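Local coordinates for Two-component sensor histidine kinase (Nostoc sp., PDB 6OZB), which probably senses light through a GAF domain that carries a bilin chromophore, phycoerythrobilin in this crystal, as part of a cyanobacterial phytochrome of the sensor histidine kinase family, at residues A41-L46 with D50-Y55; D106-M111 with S171-V176; V152-F157 with E182-I187. The protein carries 1 engineered substitution. All coordinates share one frame; numbering follows the deposited sequence. Where two conformers were deposited one is given.

Overall arrangement
The three contacts illustrate how one antiparallel sheet can carry helices on one side and a chromophore on the other. Contacts 1 and 3, whose centres lie about 12 Å apart, seat helices 32-47 and 178-201 on strands 51-57 and 150-158; Val43 CG2 meets Ile187 CG2 at 3.9 Å, so the helices also touch each other. Both contacts reach phycoerythrobilin, through Met53 and Tyr55 in the first and Val153 in the third. Contact 2, about 18 and 19 Å from the centres of contacts 1 and 3, joins the loops that follow strands 102-106 and 161-170. A probable hydrogen bond, Asp50 OD2 to Ser171 OG at 2.7 Å, ties it to contact 1.

Contact 1 (A41-L46 with D50-Y55); sequences AEVRAL and DRVMIY. With PEB (phycoerythrobilin), chain F.
Apolar packing carries this contact, and Val52 is its centre, each of its two methyl groups meeting a different residue of the helical segment 41-46. CG1 meets Val43 CG1 at 4.0 Å, the two valine side chains crossing at about a right angle. CG2 lies against Arg44, 3.8 Å from its CA and again 3.8 Å from its CG, so the base of the arginine serves as a hydrocarbon surface. With CG anti to the backbone N (chi1 -163°), the arginine chain runs on past the valine and bends at chi2 and chi3.

The polar end of Arg44 looks elsewhere, NH1 bonding to Thr49 O in the connecting turn.

Contact with the chromophore comes from alternate strand residues. Met53 CE reaches phycoerythrobilin CBD at 3.8 Å, and Tyr55 CZ lies 3.9 Å from its methyl CMD.

Asp50 and Arg51 both face His169 in a classic beta bulge where strand 51-57 begins. This strand runs between 63-70 and 161-170, its Val52 also touching Leu166, while helix 32-47 rests on it with helix 12-27 alongside at Glu42 and Leu46.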
loop_
_atom_site.group_PDB
_atom_site.type_symbol
_atom_site.label_atom_id
_atom_site.label_comp_id
_atom_site.label_asym_id
_atom_site.label_seq_id
_atom_site.Cartn_x
_atom_site.Cartn_y
_atom_site.Cartn_z
ATOM N N ALA C 41 -21.017 -7.844 -22.830
ATOM C CA ALA C 41 -21.667 -8.991 -22.171
ATOM C C ALA C 41 -20.704 -10.152 -21.937
ATOM O O ALA C 41 -20.764 -10.845 -20.923
ATOM C CB ALA C 41 -22.870 -9.480 -22.977
ATOM N N GLU C 42 -19.830 -10.384 -22.904
ATOM C CA GLU C 42 -18.849 -11.454 -22.784
ATOM C C GLU C 42 -17.812 -11.058 -21.732
ATOM O O GLU C 42 -17.360 -11.874 -20.951
ATOM C CB GLU C 42 -18.267 -11.721 -24.179
ATOM C CG GLU C 42 -19.382 -12.322 -25.040
ATOM C CD GLU C 42 -19.031 -12.506 -26.495
ATOM O OE1 GLU C 42 -17.924 -12.098 -26.901
ATOM O OE2 GLU C 42 -19.858 -13.100 -27.237
ATOM N N VAL C 43 -17.482 -9.787 -21.659
ATOM C CA VAL C 43 -16.536 -9.358 -20.625
ATOM C C VAL C 43 -17.120 -9.525 -19.223
ATOM O O VAL C 43 -16.434 -9.970 -18.292
ATOM C CB VAL C 43 -16.064 -7.912 -20.855
ATOM C CG1 VAL C 43 -15.196 -7.423 -19.696
ATOM C CG2 VAL C 43 -15.260 -7.863 -22.138
ATOM N N ARG C 44 -18.397 -9.213 -19.059
ATOM C CA ARG C 44 -19.006 -9.312 -17.734
ATOM C C ARG C 44 -19.001 -10.754 -17.292
ATOM O O ARG C 44 -18.713 -11.062 -16.142
ATOM C CB ARG C 44 -20.435 -8.764 -17.730
ATOM C CG ARG C 44 -20.964 -8.463 -16.324
ATOM C CD ARG C 44 -22.418 -8.887 -16.141
ATOM N NE ARG C 44 -22.567 -10.320 -16.342
ATOM C CZ ARG C 44 -22.285 -11.265 -15.447
ATOM N NH1 ARG C 44 -21.807 -10.975 -14.236
ATOM N NH2 ARG C 44 -22.484 -12.533 -15.782
ATOM N N ALA C 45 -19.310 -11.647 -18.226
ATOM C CA ALA C 45 -19.340 -13.056 -17.914
ATOM C C ALA C 45 -17.958 -13.526 -17.483
ATOM O O ALA C 45 -17.825 -14.336 -16.572
ATOM C CB ALA C 45 -19.829 -13.843 -19.105
ATOM N N LEU C 46 -16.921 -13.008 -18.130
ATOM C CA LEU C 46 -15.548 -13.371 -17.777
ATOM C C LEU C 46 -15.168 -12.910 -16.381
ATOM O O LEU C 46 -14.611 -13.666 -15.609
ATOM C CB LEU C 46 -14.562 -12.785 -18.791
ATOM C CG LEU C 46 -13.080 -13.022 -18.506
ATOM C CD1 LEU C 46 -12.736 -14.472 -18.639
ATOM C CD2 LEU C 46 -12.265 -12.204 -19.480
ATOM N N ASP C 50 -21.012 -7.380 -11.205
ATOM C CA ASP C 50 -22.420 -7.026 -11.363
ATOM C C ASP C 50 -22.701 -6.117 -12.546
ATOM O O ASP C 50 -23.788 -6.168 -13.078
ATOM C CB ASP C 50 -22.957 -6.339 -10.117
ATOM C CG ASP C 50 -23.030 -7.249 -8.894
ATOM O OD1 ASP C 50 -23.302 -8.468 -9.028
ATOM O OD2 ASP C 50 -22.831 -6.702 -7.772
ATOM N N ARG C 51 -21.744 -5.258 -12.916
ATOM C CA ARG C 51 -21.970 -4.260 -13.973
ATOM C C ARG C 51 -20.652 -3.940 -14.651
ATOM O O ARG C 51 -19.697 -3.541 -13.987
ATOM C CB ARG C 51 -22.616 -2.987 -13.387
ATOM C CG ARG C 51 -22.844 -1.820 -14.384
ATOM C CD ARG C 51 -23.745 -0.713 -13.809
ATOM N NE ARG C 51 -23.099 0.018 -12.716
ATOM C CZ ARG C 51 -23.728 0.796 -11.844
ATOM N NH1 ARG C 51 -25.043 0.969 -11.899
ATOM N NH2 ARG C 51 -23.031 1.390 -10.883
ATOM N N VAL C 52 -20.596 -4.165 -15.969
ATOM C CA VAL C 52 -19.443 -3.795 -16.789
ATOM C C VAL C 52 -19.943 -2.815 -17.829
ATOM O O VAL C 52 -21.006 -3.015 -18.404
ATOM C CB VAL C 52 -18.789 -5.007 -17.447
ATOM C CG1 VAL C 52 -17.712 -4.606 -18.444
ATOM C CG2 VAL C 52 -18.190 -5.893 -16.367
ATOM N N MET C 53 -19.190 -1.739 -18.031
ATOM C CA MET C 53 -19.573 -0.670 -18.961
ATOM C C MET C 53 -18.400 -0.258 -19.816
ATOM O O MET C 53 -17.252 -0.374 -19.394
ATOM C CB MET C 53 -20.080 0.535 -18.198
ATOM C CG MET C 53 -21.240 0.226 -17.293
ATOM S SD MET C 53 -21.626 1.639 -16.264
ATOM C CE MET C 53 -20.168 1.690 -15.263
ATOM N N ILE C 54 -18.693 0.225 -21.021
ATOM C CA ILE C 54 -17.694 0.943 -21.788
ATOM C C ILE C 54 -18.156 2.396 -21.861
ATOM O O ILE C 54 -19.318 2.699 -22.180
ATOM C CB ILE C 54 -17.479 0.302 -23.165
ATOM C CG1 ILE C 54 -16.811 -1.058 -22.940
ATOM C CG2 ILE C 54 -16.624 1.219 -24.057
ATOM C CD1 ILE C 54 -16.426 -1.788 -24.149
ATOM N N TYR C 55 -17.244 3.271 -21.480
ATOM C CA TYR C 55 -17.463 4.703 -21.343
ATOM C C TYR C 55 -16.677 5.381 -22.459
ATOM O O TYR C 55 -15.508 5.102 -22.610
ATOM C CB TYR C 55 -16.986 5.150 -19.955
ATOM C CG TYR C 55 -17.215 6.561 -19.574
ATOM C CD1 TYR C 55 -18.474 7.021 -19.185
ATOM C CD2 TYR C 55 -16.161 7.448 -19.534
ATOM C CE1 TYR C 55 -18.665 8.324 -18.820
ATOM C CE2 TYR C 55 -16.343 8.739 -19.148
ATOM C CZ TYR C 55 -17.594 9.184 -18.798
ATOM O OH TYR C 55 -17.772 10.495 -18.414
HETATM C CHC PEB F . -15.428 8.431 -12.764
HETATM N NC PEB F . -13.572 9.161 -11.210
HETATM C C1C PEB F . -12.256 8.910 -10.971
HETATM C C2C PEB F . -11.803 7.944 -11.833
HETATM C C3C PEB F . -12.856 7.580 -12.644
HETATM C C4C PEB F . -13.964 8.358 -12.242
HETATM C CMC PEB F . -12.693 6.543 -13.741
HETATM C CAC PEB F . -10.329 7.415 -11.822
HETATM C CBC PEB F . -10.098 6.477 -10.649
HETATM C CGC PEB F . -10.669 5.126 -10.995
HETATM O O1C PEB F . -10.237 4.536 -12.026
HETATM O O2C PEB F . -11.553 4.584 -10.265
HETATM N ND PEB F . -15.870 6.041 -12.802
HETATM C C1D PEB F . -15.774 7.317 -13.624
HETATM C C2D PEB F . -17.133 7.492 -14.115
HETATM C C3D PEB F . -17.973 6.502 -13.653
HETATM C C4D PEB F . -17.277 5.558 -12.859
HETATM C CMD PEB F . -17.573 8.723 -14.954
HETATM C CAD PEB F . -19.494 6.496 -13.889
HETATM C CBD PEB F . -20.105 5.315 -14.215
HETATM O OD PEB F . -17.706 4.547 -12.323
HETATM N NA PEB F . -15.523 12.990 -8.573
HETATM C C1A PEB F . -16.842 13.520 -8.618
HETATM C C2A PEB F . -16.842 14.907 -8.030
HETATM C C3A PEB F . -15.410 15.226 -7.629
HETATM C C4A PEB F . -14.613 13.960 -8.001
HETATM C CMA PEB F . -17.448 15.967 -9.003
HETATM C CBA PEB F . -15.915 16.778 -5.642
HETATM O OA PEB F . -17.799 12.928 -9.087
HETATM C CHA PEB F . -13.290 13.816 -7.705
HETATM C CAA PEB F . -15.126 15.562 -6.162
HETATM N NB PEB F . -12.792 11.553 -9.105
HETATM C C1B PEB F . -12.467 12.604 -8.132
HETATM C C2B PEB F . -11.154 12.392 -7.571
HETATM C C3B PEB F . -10.634 11.200 -8.170
HETATM C C4B PEB F . -11.634 10.646 -9.150
HETATM C CHB PEB F . -11.368 9.514 -9.881
HETATM C CMB PEB F . -10.494 13.273 -6.558
HETATM C CAB PEB F . -9.286 10.574 -7.882
HETATM C CBB PEB F . -9.469 9.460 -6.874
HETATM C CGB PEB F . -8.052 9.007 -6.520
HETATM O O1B PEB F . -7.353 8.470 -7.431
HETATM O O2B PEB F . -7.596 9.199 -5.367
#

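Contact 2 (D106-M111 with S171-V176)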
loop_
_atom_site.group_PDB
_atom_site.type_symbol
_atom_site.label_atom_id
_atom_site.label_comp_id
_atom_site.label_asym_id
_atom_site.label_seq_id
_atom_site.Cartn_x
_atom_site.Cartn_y
_atom_site.Cartn_z
ATOM N N ASP C 106 -11.014 -0.096 -3.626
ATOM C CA ASP C 106 -11.536 -0.977 -2.610
ATOM C C ASP C 106 -12.181 -0.101 -1.544
ATOM O O ASP C 106 -11.509 0.495 -0.690
ATOM C CB ASP C 106 -10.421 -1.843 -2.056
ATOM C CG ASP C 106 -10.932 -2.914 -1.119
ATOM O OD1 ASP C 106 -11.280 -4.011 -1.610
ATOM O OD2 ASP C 106 -10.953 -2.659 0.106
ATOM N N VAL C 107 -13.494 0.016 -1.622
ATOM C CA VAL C 107 -14.205 0.935 -0.743
ATOM C C VAL C 107 -14.032 0.587 0.726
ATOM O O VAL C 107 -13.841 1.487 1.566
ATOM C CB VAL C 107 -15.701 0.973 -1.128
ATOM C CG1 VAL C 107 -16.500 1.756 -0.137
ATOM C CG2 VAL C 107 -15.862 1.595 -2.528
ATOM N N ALA C 108 -14.072 -0.698 1.063
ATOM C CA ALA C 108 -13.957 -1.110 2.468
ATOM C C ALA C 108 -12.689 -0.621 3.145
ATOM O O ALA C 108 -12.739 -0.255 4.297
ATOM C CB ALA C 108 -14.018 -2.621 2.592
ATOM N N THR C 109 -11.561 -0.636 2.451
ATOM C CA THR C 109 -10.283 -0.188 3.030
ATOM C C THR C 109 -9.978 1.281 2.737
ATOM O O THR C 109 -9.034 1.853 3.304
ATOM C CB THR C 109 -9.093 -1.014 2.517
ATOM O OG1 THR C 109 -8.985 -0.894 1.086
ATOM C CG2 THR C 109 -9.222 -2.449 2.941
ATOM N N GLY C 110 -10.744 1.876 1.829
ATOM C CA GLY C 110 -10.513 3.257 1.417
ATOM C C GLY C 110 -9.269 3.436 0.578
ATOM O O GLY C 110 -8.685 4.528 0.554
ATOM N N MET C 111 -8.866 2.372 -0.114
ATOM C CA MET C 111 -7.624 2.373 -0.877
ATOM C C MET C 111 -7.876 2.213 -2.380
ATOM O O MET C 111 -8.848 1.593 -2.803
ATOM C CB MET C 111 -6.693 1.264 -0.407
ATOM C CG MET C 111 -6.437 1.242 1.092
ATOM S SD MET C 111 -5.445 2.638 1.700
ATOM C CE MET C 111 -3.789 2.198 1.134
ATOM N N SER C 171 -21.133 -4.822 -6.384
ATOM C CA SER C 171 -21.867 -4.397 -5.181
ATOM C C SER C 171 -21.305 -4.982 -3.884
ATOM O O SER C 171 -21.743 -4.625 -2.777
ATOM C CB SER C 171 -23.343 -4.802 -5.289
ATOM O OG SER C 171 -23.496 -6.210 -5.179
ATOM N N GLU C 172 -20.326 -5.868 -4.022
ATOM C CA GLU C 172 -19.725 -6.520 -2.882
ATOM C C GLU C 172 -18.222 -6.408 -2.904
ATOM O O GLU C 172 -17.603 -6.261 -3.963
ATOM C CB GLU C 172 -20.143 -7.985 -2.867
ATOM C CG GLU C 172 -21.653 -8.121 -2.661
ATOM C CD GLU C 172 -22.138 -9.549 -2.570
ATOM O OE1 GLU C 172 -21.313 -10.482 -2.672
ATOM O OE2 GLU C 172 -23.364 -9.731 -2.408
ATOM N N ASN C 173 -17.650 -6.496 -1.713
ATOM C CA ASN C 173 -16.199 -6.436 -1.556
ATOM C C ASN C 173 -15.523 -7.531 -2.366
ATOM O O ASN C 173 -15.985 -8.673 -2.427
ATOM C CB ASN C 173 -15.795 -6.574 -0.076
ATOM C CG ASN C 173 -16.486 -5.561 0.829
ATOM O OD1 ASN C 173 -17.107 -5.925 1.833
ATOM N ND2 ASN C 173 -16.370 -4.289 0.486
ATOM N N ARG C 174 -14.425 -7.197 -3.024
ATOM C CA ARG C 174 -13.641 -8.275 -3.601
ATOM C C ARG C 174 -12.200 -7.872 -3.752
ATOM O O ARG C 174 -11.868 -6.699 -3.628
ATOM C CB ARG C 174 -14.218 -8.725 -4.930
ATOM C CG ARG C 174 -14.353 -7.661 -5.944
ATOM C CD ARG C 174 -15.020 -8.259 -7.181
ATOM N NE ARG C 174 -14.685 -7.547 -8.390
ATOM C CZ ARG C 174 -13.794 -7.962 -9.285
ATOM N NH1 ARG C 174 -13.129 -9.100 -9.109
ATOM N NH2 ARG C 174 -13.573 -7.224 -10.362
ATOM N N THR C 175 -11.352 -8.876 -3.921
ATOM C CA THR C 175 -9.931 -8.664 -4.202
ATOM C C THR C 175 -9.719 -8.768 -5.692
ATOM O O THR C 175 -10.414 -9.516 -6.367
ATOM C CB THR C 175 -9.039 -9.681 -3.499
ATOM O OG1 THR C 175 -9.402 -10.983 -3.943
ATOM C CG2 THR C 175 -9.185 -9.582 -1.989
ATOM N N VAL C 176 -8.741 -8.035 -6.209
ATOM C CA VAL C 176 -8.459 -8.067 -7.623
ATOM C C VAL C 176 -7.006 -8.411 -7.823
ATOM O O VAL C 176 -6.117 -7.773 -7.260
ATOM C CB VAL C 176 -8.808 -6.703 -8.303
ATOM C CG1 VAL C 176 -8.461 -6.732 -9.789
ATOM C CG2 VAL C 176 -10.252 -6.357 -8.089
HETATM O O HOH W 1 -10.148 -4.664 -4.123
HETATM O O HOH W 2 -13.543 -4.360 -2.869
#
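The flat carboxylate of Asp106 faces the backbone of Arg174, its OD1 3.4 Å from Arg174 O, a pair of acceptors that cannot bond directly. Thr109 N and Thr109 OG1 approach Asp106 OD2 from opposite faces of the carboxylate plane, both on its anti side, the hydroxyl donating at 2.8 Å and standing 28° out of plane. Two bonds thus grip one oxygen and should fix the rotation of the group. In the conformer given, Asn173 ND2 packs 3.6 Å from Ala108 CB, a contact left tentative by a second conformer. One face of the Arg174 guanidinium takes Val176 CG2, offset toward the rim, and NH2 forms a salt bridge with Glu180.

Water makes the polar link between the loops. Asp106 CG stands anti to its own N (chi1 -172°), which turns OD1 toward segment 171-176. Water 1 mediates between the two acceptors, donating to OD1 at 2.8 Å and to Arg174 O at 2.7 Å. Water 2 accepts from Arg174 N at 3.0 Å and probably donates to OD1, though other acceptors compete for its protons. Replacing Asp106 with an alanine would probably leave both waters without their carboxylate acceptor and Thr109 OG1 without its mate, freeing the turn to shift.

Pro134 of the second subunit packs on Asp106, so the turn also borders a subunit interface. The arrangement is that of a beta hairpin between strands 102-106 and 111-115, closed by an Asx motif at Asp106 and a G1 beta bulge at which Gly110, with positive phi, and Met111 face Asp106.

Contact 3 (V152-F157 with E182-I187); sequences VVAPIF and EAMQMI. With PEB (phycoerythrobilin), chain F.
Val152 and Met184 form the tight part of this contact, where helix 178-201 lies over strand 150-158. Val152 CG1 presses against Met184 SD at 3.4 Å, and the thioether methyl CE follows at 3.8 Å from the same CG1. The methionine begins with CG anti to the carbonyl carbon (chi1 -73°), extends through chi2, then bends at chi3 (79°), which folds CE over the strand instead of letting it run past. There CE also comes to 3.8 Å from Val152 O. The fit slackens two residues further on, at the next position on this face of the strand, where CE is 4.5 Å from Ala154 CB, a van der Waals contact at its limit; Val188 of the same helix also touches this alanine.

Beyond Ala154 the direct packing gives way to water. Water 3 donates to Pro155 O at 2.8 Å and accepts from Gln185 NE2 at 3.1 Å, bridging the strand carbonyl and the helix side chain. It also lies at the edge of the Phe157 ring, in the ring plane. Gln185 has further partners to hold its amide: OE1 bonds to Arg102 and NE2 to Asp189.

On the opposite side of the strand Val153 turns away from the helix and toward the chromophore, with CB 3.4 Å from phycoerythrobilin O1C, an oxygen of a propionate. The chemistry implies a division of labour: thioether and aliphatic groups make a buried, apolar seam between helix and sheet, at its margin a water links Pro155 O to the Gln185 amide, and alternation along the strand places apolar Val153 in the wall of the bilin pocket.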
loop_
_atom_site.group_PDB
_atom_site.type_symbol
_atom_site.label_atom_id
_atom_site.label_comp_id
_atom_site.label_asym_id
_atom_site.label_seq_id
_atom_site.Cartn_x
_atom_site.Cartn_y
_atom_site.Cartn_z
ATOM N N VAL C 152 -13.107 -1.335 -10.958
ATOM C CA VAL C 152 -11.861 -1.582 -11.689
ATOM C C VAL C 152 -11.982 -0.899 -13.033
ATOM O O VAL C 152 -12.980 -1.109 -13.742
ATOM C CB VAL C 152 -11.570 -3.080 -11.900
ATOM C CG1 VAL C 152 -10.211 -3.274 -12.597
ATOM C CG2 VAL C 152 -11.561 -3.829 -10.593
ATOM N N VAL C 153 -10.992 -0.071 -13.368
ATOM C CA VAL C 153 -11.014 0.714 -14.609
ATOM C C VAL C 153 -9.725 0.540 -15.396
ATOM O O VAL C 153 -8.645 0.621 -14.845
ATOM C CB VAL C 153 -11.218 2.194 -14.295
ATOM C CG1 VAL C 153 -11.113 3.055 -15.537
ATOM C CG2 VAL C 153 -12.592 2.391 -13.635
ATOM N N ALA C 154 -9.859 0.287 -16.695
ATOM C CA ALA C 154 -8.723 0.303 -17.607
ATOM C C ALA C 154 -9.044 1.199 -18.803
ATOM O O ALA C 154 -10.137 1.086 -19.380
ATOM C CB ALA C 154 -8.398 -1.094 -18.083
ATOM N N PRO C 155 -8.115 2.075 -19.179
ATOM C CA PRO C 155 -8.351 2.998 -20.289
ATOM C C PRO C 155 -8.277 2.312 -21.629
ATOM O O PRO C 155 -7.530 1.353 -21.793
ATOM C CB PRO C 155 -7.229 4.025 -20.145
ATOM C CG PRO C 155 -6.144 3.293 -19.481
ATOM C CD PRO C 155 -6.802 2.320 -18.548
ATOM N N ILE C 156 -9.037 2.854 -22.571
ATOM C CA ILE C 156 -9.028 2.436 -23.967
ATOM C C ILE C 156 -8.434 3.567 -24.792
ATOM O O ILE C 156 -8.894 4.730 -24.723
ATOM C CB ILE C 156 -10.446 2.128 -24.446
ATOM C CG1 ILE C 156 -11.122 1.082 -23.555
ATOM C CG2 ILE C 156 -10.475 1.677 -25.904
ATOM C CD1 ILE C 156 -12.637 1.024 -23.754
ATOM N N PHE C 157 -7.436 3.239 -25.609
ATOM C CA PHE C 157 -6.776 4.233 -26.447
ATOM C C PHE C 157 -7.061 3.946 -27.908
ATOM O O PHE C 157 -7.325 2.812 -28.290
ATOM C CB PHE C 157 -5.271 4.264 -26.195
ATOM C CG PHE C 157 -4.890 4.928 -24.904
ATOM C CD1 PHE C 157 -4.898 4.227 -23.726
ATOM C CD2 PHE C 157 -4.557 6.269 -24.866
ATOM C CE1 PHE C 157 -4.577 4.841 -22.545
ATOM C CE2 PHE C 157 -4.223 6.881 -23.680
ATOM C CZ PHE C 157 -4.244 6.165 -22.519
ATOM N N GLU C 182 -4.566 -8.073 -16.124
ATOM C CA GLU C 182 -3.915 -8.457 -17.373
ATOM C C GLU C 182 -5.004 -8.801 -18.390
ATOM O O GLU C 182 -4.903 -8.426 -19.550
ATOM C CB GLU C 182 -2.950 -9.627 -17.146
ATOM C CG GLU C 182 -2.314 -10.180 -18.411
ATOM C CD GLU C 182 -1.487 -11.431 -18.149
ATOM O OE1 GLU C 182 -0.858 -11.522 -17.072
ATOM O OE2 GLU C 182 -1.479 -12.328 -19.019
ATOM N N ALA C 183 -6.051 -9.496 -17.948
ATOM C CA ALA C 183 -7.188 -9.807 -18.812
ATOM C C ALA C 183 -7.871 -8.556 -19.332
ATOM O O ALA C 183 -8.157 -8.454 -20.522
ATOM C CB ALA C 183 -8.193 -10.667 -18.075
ATOM N N MET C 184 -8.149 -7.611 -18.443
ATOM C CA MET C 184 -8.756 -6.350 -18.845
ATOM C C MET C 184 -7.869 -5.619 -19.845
ATOM O O MET C 184 -8.358 -4.998 -20.793
ATOM C CB MET C 184 -9.046 -5.492 -17.604
ATOM C CG MET C 184 -10.208 -6.042 -16.845
ATOM S SD MET C 184 -10.565 -5.055 -15.416
ATOM C CE MET C 184 -11.466 -3.694 -16.144
ATOM N N GLN C 185 -6.563 -5.723 -19.659
ATOM C CA GLN C 185 -5.615 -4.997 -20.518
ATOM C C GLN C 185 -5.639 -5.562 -21.931
ATOM O O GLN C 185 -5.601 -4.821 -22.914
ATOM C CB GLN C 185 -4.202 -5.051 -19.960
ATOM C CG GLN C 185 -3.195 -4.168 -20.772
ATOM C CD GLN C 185 -3.556 -2.703 -20.715
ATOM O OE1 GLN C 185 -3.704 -2.141 -19.640
ATOM N NE2 GLN C 185 -3.745 -2.086 -21.872
ATOM N N MET C 186 -5.705 -6.878 -22.043
ATOM C CA MET C 186 -5.770 -7.511 -23.357
ATOM C C MET C 186 -7.092 -7.157 -24.045
ATOM O O MET C 186 -7.138 -6.956 -25.250
ATOM C CB MET C 186 -5.585 -9.022 -23.248
ATOM C CG MET C 186 -4.263 -9.446 -22.669
ATOM S SD MET C 186 -3.955 -11.188 -22.979
ATOM C CE MET C 186 -5.618 -11.873 -23.035
ATOM N N ILE C 187 -8.166 -7.105 -23.275
ATOM C CA ILE C 187 -9.461 -6.730 -23.821
ATOM C C ILE C 187 -9.474 -5.289 -24.335
ATOM O O ILE C 187 -9.971 -5.025 -25.439
ATOM C CB ILE C 187 -10.584 -6.914 -22.779
ATOM C CG1 ILE C 187 -10.774 -8.420 -22.542
ATOM C CG2 ILE C 187 -11.869 -6.276 -23.237
ATOM C CD1 ILE C 187 -11.453 -8.764 -21.190
HETATM C CHC PEB F . -15.428 8.431 -12.764
HETATM N NC PEB F . -13.572 9.161 -11.210
HETATM C C1C PEB F . -12.256 8.910 -10.971
HETATM C C2C PEB F . -11.803 7.944 -11.833
HETATM C C3C PEB F . -12.856 7.580 -12.644
HETATM C C4C PEB F . -13.964 8.358 -12.242
HETATM C CMC PEB F . -12.693 6.543 -13.741
HETATM C CAC PEB F . -10.329 7.415 -11.822
HETATM C CBC PEB F . -10.098 6.477 -10.649
HETATM C CGC PEB F . -10.669 5.126 -10.995
HETATM O O1C PEB F . -10.237 4.536 -12.026
HETATM O O2C PEB F . -11.553 4.584 -10.265
HETATM N ND PEB F . -15.870 6.041 -12.802
HETATM C C1D PEB F . -15.774 7.317 -13.624
HETATM C C2D PEB F . -17.133 7.492 -14.115
HETATM C C3D PEB F . -17.973 6.502 -13.653
HETATM C C4D PEB F . -17.277 5.558 -12.859
HETATM C CMD PEB F . -17.573 8.723 -14.954
HETATM C CAD PEB F . -19.494 6.496 -13.889
HETATM C CBD PEB F . -20.105 5.315 -14.215
HETATM O OD PEB F . -17.706 4.547 -12.323
HETATM N NA PEB F . -15.523 12.990 -8.573
HETATM C C1A PEB F . -16.842 13.520 -8.618
HETATM C C2A PEB F . -16.842 14.907 -8.030
HETATM C C3A PEB F . -15.410 15.226 -7.629
HETATM C C4A PEB F . -14.613 13.960 -8.001
HETATM C CMA PEB F . -17.448 15.967 -9.003
HETATM C CBA PEB F . -15.915 16.778 -5.642
HETATM O OA PEB F . -17.799 12.928 -9.087
HETATM C CHA PEB F . -13.290 13.816 -7.705
HETATM C CAA PEB F . -15.126 15.562 -6.162
HETATM N NB PEB F . -12.792 11.553 -9.105
HETATM C C1B PEB F . -12.467 12.604 -8.132
HETATM C C2B PEB F . -11.154 12.392 -7.571
HETATM C C3B PEB F . -10.634 11.200 -8.170
HETATM C C4B PEB F . -11.634 10.646 -9.150
HETATM C CHB PEB F . -11.368 9.514 -9.881
HETATM C CMB PEB F . -10.494 13.273 -6.558
HETATM C CAB PEB F . -9.286 10.574 -7.882
HETATM C CBB PEB F . -9.469 9.460 -6.874
HETATM C CGB PEB F . -8.052 9.007 -6.520
HETATM O O1B PEB F . -7.353 8.470 -7.431
HETATM O O2B PEB F . -7.596 9.199 -5.367
HETATM O O HOH W 3 -4.827 0.839 -22.218
#